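Cellulase (Uncultured bacterium, PDB 6XSO) is a family GH5_4 endoglucanase of broad specificity that hydrolyses internal glycosidic bonds in cellulose and probably in related plant polysaccharides such as xylan. Local coordinates at residues L180-F185 / N232-A237. Numbering follows the deposited sequence.
Sequences LNSWCF and NTYAAA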
loop_
_atom_site.group_PDB
_atom_site.type_symbol
_atom_site.label_atom_id
_atom_site.label_comp_id
_atom_site.label_asym_id
_atom_site.label_seq_id
_atom_site.Cartn_x
_atom_site.Cartn_y
_atom_site.Cartn_z
ATOM N N LEU A 180 -4.647 -16.391 -13.371
ATOM C CA LEU A 180 -3.828 -17.520 -12.956
ATOM C C LEU A 180 -3.145 -17.263 -11.627
ATOM O O LEU A 180 -2.391 -18.120 -11.162
ATOM C CB LEU A 180 -2.747 -17.790 -14.004
ATOM C CG LEU A 180 -3.232 -17.852 -15.454
ATOM C CD1 LEU A 180 -2.039 -17.932 -16.398
ATOM C CD2 LEU A 180 -4.170 -19.013 -15.690
ATOM N N ASN A 181 -3.402 -16.100 -11.020
ATOM C CA ASN A 181 -2.809 -15.715 -9.748
ATOM C C ASN A 181 -1.290 -15.672 -9.844
ATOM O O ASN A 181 -0.577 -16.059 -8.916
ATOM C CB ASN A 181 -3.306 -16.626 -8.630
ATOM C CG ASN A 181 -4.811 -16.579 -8.502
ATOM O OD1 ASN A 181 -5.370 -15.540 -8.159
ATOM N ND2 ASN A 181 -5.482 -17.685 -8.836
ATOM N N SER A 182 -0.788 -15.158 -10.971
ATOM C CA SER A 182 0.651 -15.130 -11.195
ATOM C C SER A 182 1.327 -14.056 -10.351
ATOM O O SER A 182 0.967 -12.875 -10.420
ATOM C CB SER A 182 0.951 -14.795 -12.658
ATOM O OG SER A 182 0.435 -15.747 -13.558
ATOM N N TRP A 183 2.340 -14.462 -9.588
ATOM C CA TRP A 183 3.259 -13.517 -8.969
ATOM C C TRP A 183 4.374 -13.166 -9.958
ATOM O O TRP A 183 4.502 -13.759 -11.032
ATOM C CB TRP A 183 3.804 -14.081 -7.637
ATOM C CG TRP A 183 2.699 -14.254 -6.634
ATOM C CD1 TRP A 183 2.098 -15.425 -6.263
ATOM C CD2 TRP A 183 2.022 -13.214 -5.928
ATOM N NE1 TRP A 183 1.091 -15.179 -5.371
ATOM C CE2 TRP A 183 1.033 -13.829 -5.130
ATOM C CE3 TRP A 183 2.193 -11.829 -5.838
ATOM C CZ2 TRP A 183 0.194 -13.101 -4.289
ATOM C CZ3 TRP A 183 1.346 -11.102 -5.012
ATOM C CH2 TRP A 183 0.361 -11.740 -4.246
ATOM N N CYS A 184 5.194 -12.179 -9.568
ATOM C CA CYS A 184 6.437 -11.817 -10.250
ATOM C C CYS A 184 6.195 -10.995 -11.511
ATOM O O CYS A 184 6.731 -9.891 -11.653
ATOM C CB CYS A 184 7.310 -13.041 -10.581
ATOM S SG CYS A 184 7.659 -14.094 -9.164
ATOM N N PHE A 185 5.390 -11.521 -12.432
ATOM C CA PHE A 185 5.008 -10.803 -13.638
ATOM C C PHE A 185 3.770 -11.479 -14.219
ATOM O O PHE A 185 3.494 -12.653 -13.947
ATOM C CB PHE A 185 6.171 -10.736 -14.645
ATOM C CG PHE A 185 6.714 -12.074 -15.060
ATOM C CD1 PHE A 185 6.129 -12.799 -16.091
ATOM C CD2 PHE A 185 7.833 -12.608 -14.419
ATOM C CE1 PHE A 185 6.646 -14.042 -16.466
ATOM C CE2 PHE A 185 8.345 -13.842 -14.796
ATOM C CZ PHE A 185 7.746 -14.556 -15.811
ATOM N N ASN A 232 -0.533 1.192 -8.148
ATOM C CA ASN A 232 0.373 0.077 -7.923
ATOM C C ASN A 232 0.666 -0.678 -9.222
ATOM O O ASN A 232 -0.149 -0.744 -10.148
ATOM C CB ASN A 232 -0.181 -0.891 -6.871
ATOM C CG ASN A 232 -0.252 -0.284 -5.478
ATOM O OD1 ASN A 232 -0.267 0.925 -5.313
ATOM N ND2 ASN A 232 -0.302 -1.141 -4.469
ATOM N N THR A 233 1.855 -1.254 -9.284
ATOM C CA THR A 233 2.174 -2.115 -10.405
ATOM C C THR A 233 1.406 -3.432 -10.291
ATOM O O THR A 233 0.883 -3.783 -9.223
ATOM C CB THR A 233 3.661 -2.438 -10.380
ATOM O OG1 THR A 233 3.969 -3.004 -9.106
ATOM C CG2 THR A 233 4.508 -1.201 -10.612
ATOM N N TYR A 234 1.363 -4.177 -11.399
ATOM C CA TYR A 234 0.937 -5.570 -11.404
ATOM C C TYR A 234 1.527 -6.299 -10.207
ATOM O O TYR A 234 2.746 -6.314 -10.033
ATOM C CB TYR A 234 1.379 -6.288 -12.730
ATOM C CG TYR A 234 0.956 -7.737 -12.689
ATOM C CD1 TYR A 234 1.757 -8.700 -12.130
ATOM C CD2 TYR A 234 -0.302 -8.128 -13.155
ATOM C CE1 TYR A 234 1.321 -10.018 -12.004
ATOM C CE2 TYR A 234 -0.723 -9.428 -13.042
ATOM C CZ TYR A 234 0.088 -10.362 -12.461
ATOM O OH TYR A 234 -0.370 -11.654 -12.346
ATOM N N ALA A 235 0.673 -6.906 -9.373
ATOM C CA ALA A 235 1.056 -7.691 -8.196
ATOM C C ALA A 235 1.829 -6.891 -7.141
ATOM O O ALA A 235 2.357 -7.478 -6.177
ATOM C CB ALA A 235 1.837 -8.964 -8.553
ATOM N N ALA A 236 1.889 -5.561 -7.282
ATOM C CA ALA A 236 2.854 -4.748 -6.541
ATOM C C ALA A 236 4.287 -5.274 -6.728
ATOM O O ALA A 236 5.170 -5.077 -5.890
ATOM C CB ALA A 236 2.455 -4.601 -5.069
ATOM N N ALA A 237 4.536 -5.939 -7.857
ATOM C CA ALA A 237 5.859 -6.448 -8.175
ATOM C C ALA A 237 6.825 -5.291 -8.404
ATOM O O ALA A 237 6.450 -4.222 -8.891
ATOM C CB ALA A 237 5.789 -7.336 -9.423
#
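The backbones come close at Trp-183 and Ala-235, with CA atoms 6.3 Å apart, and Cys-184 and Ala-237 come slightly closer, at 5.8 Å between their CA atoms, where the loops that follow strands 168-171 and 229-232 meet. The polar link is a short hydrogen bond of 2.6 Å from Tyr-234 OH to Ser-182 O, reaching the carbonyl at a C=O...donor angle of 129° and 16° from its plane. CB of Tyr-234 points toward 180-185, and CG lies anti to the backbone N (chi1 178°); the ring extends from there to put OH at Ser-182 O. Its CE1 packs obliquely on the backbone of Phe-185, 3.6 Å from C. These are the fourth and fifth strands of the TIM barrel, and the loops lie at its C-terminal end, where family 5 enzymes bind substrate. Tyr-234 OH also bonds Asp-178 N, and Asp-178 OD2 holds Ser-182 OG, so the phenol sits within a small polar network. A phenylalanine in place of Tyr-234 would probably leave Ser-182 O and Asp-178 N without this shared partner. The indole rim of Trp-183 touches Ala-235, CE3 lying 4.0 Å from CB, while Ala-235 O approaches CZ3 edge-on in the ring plane. Further along, Ala-237 CB rests 3.5 Å from Cys-184 O.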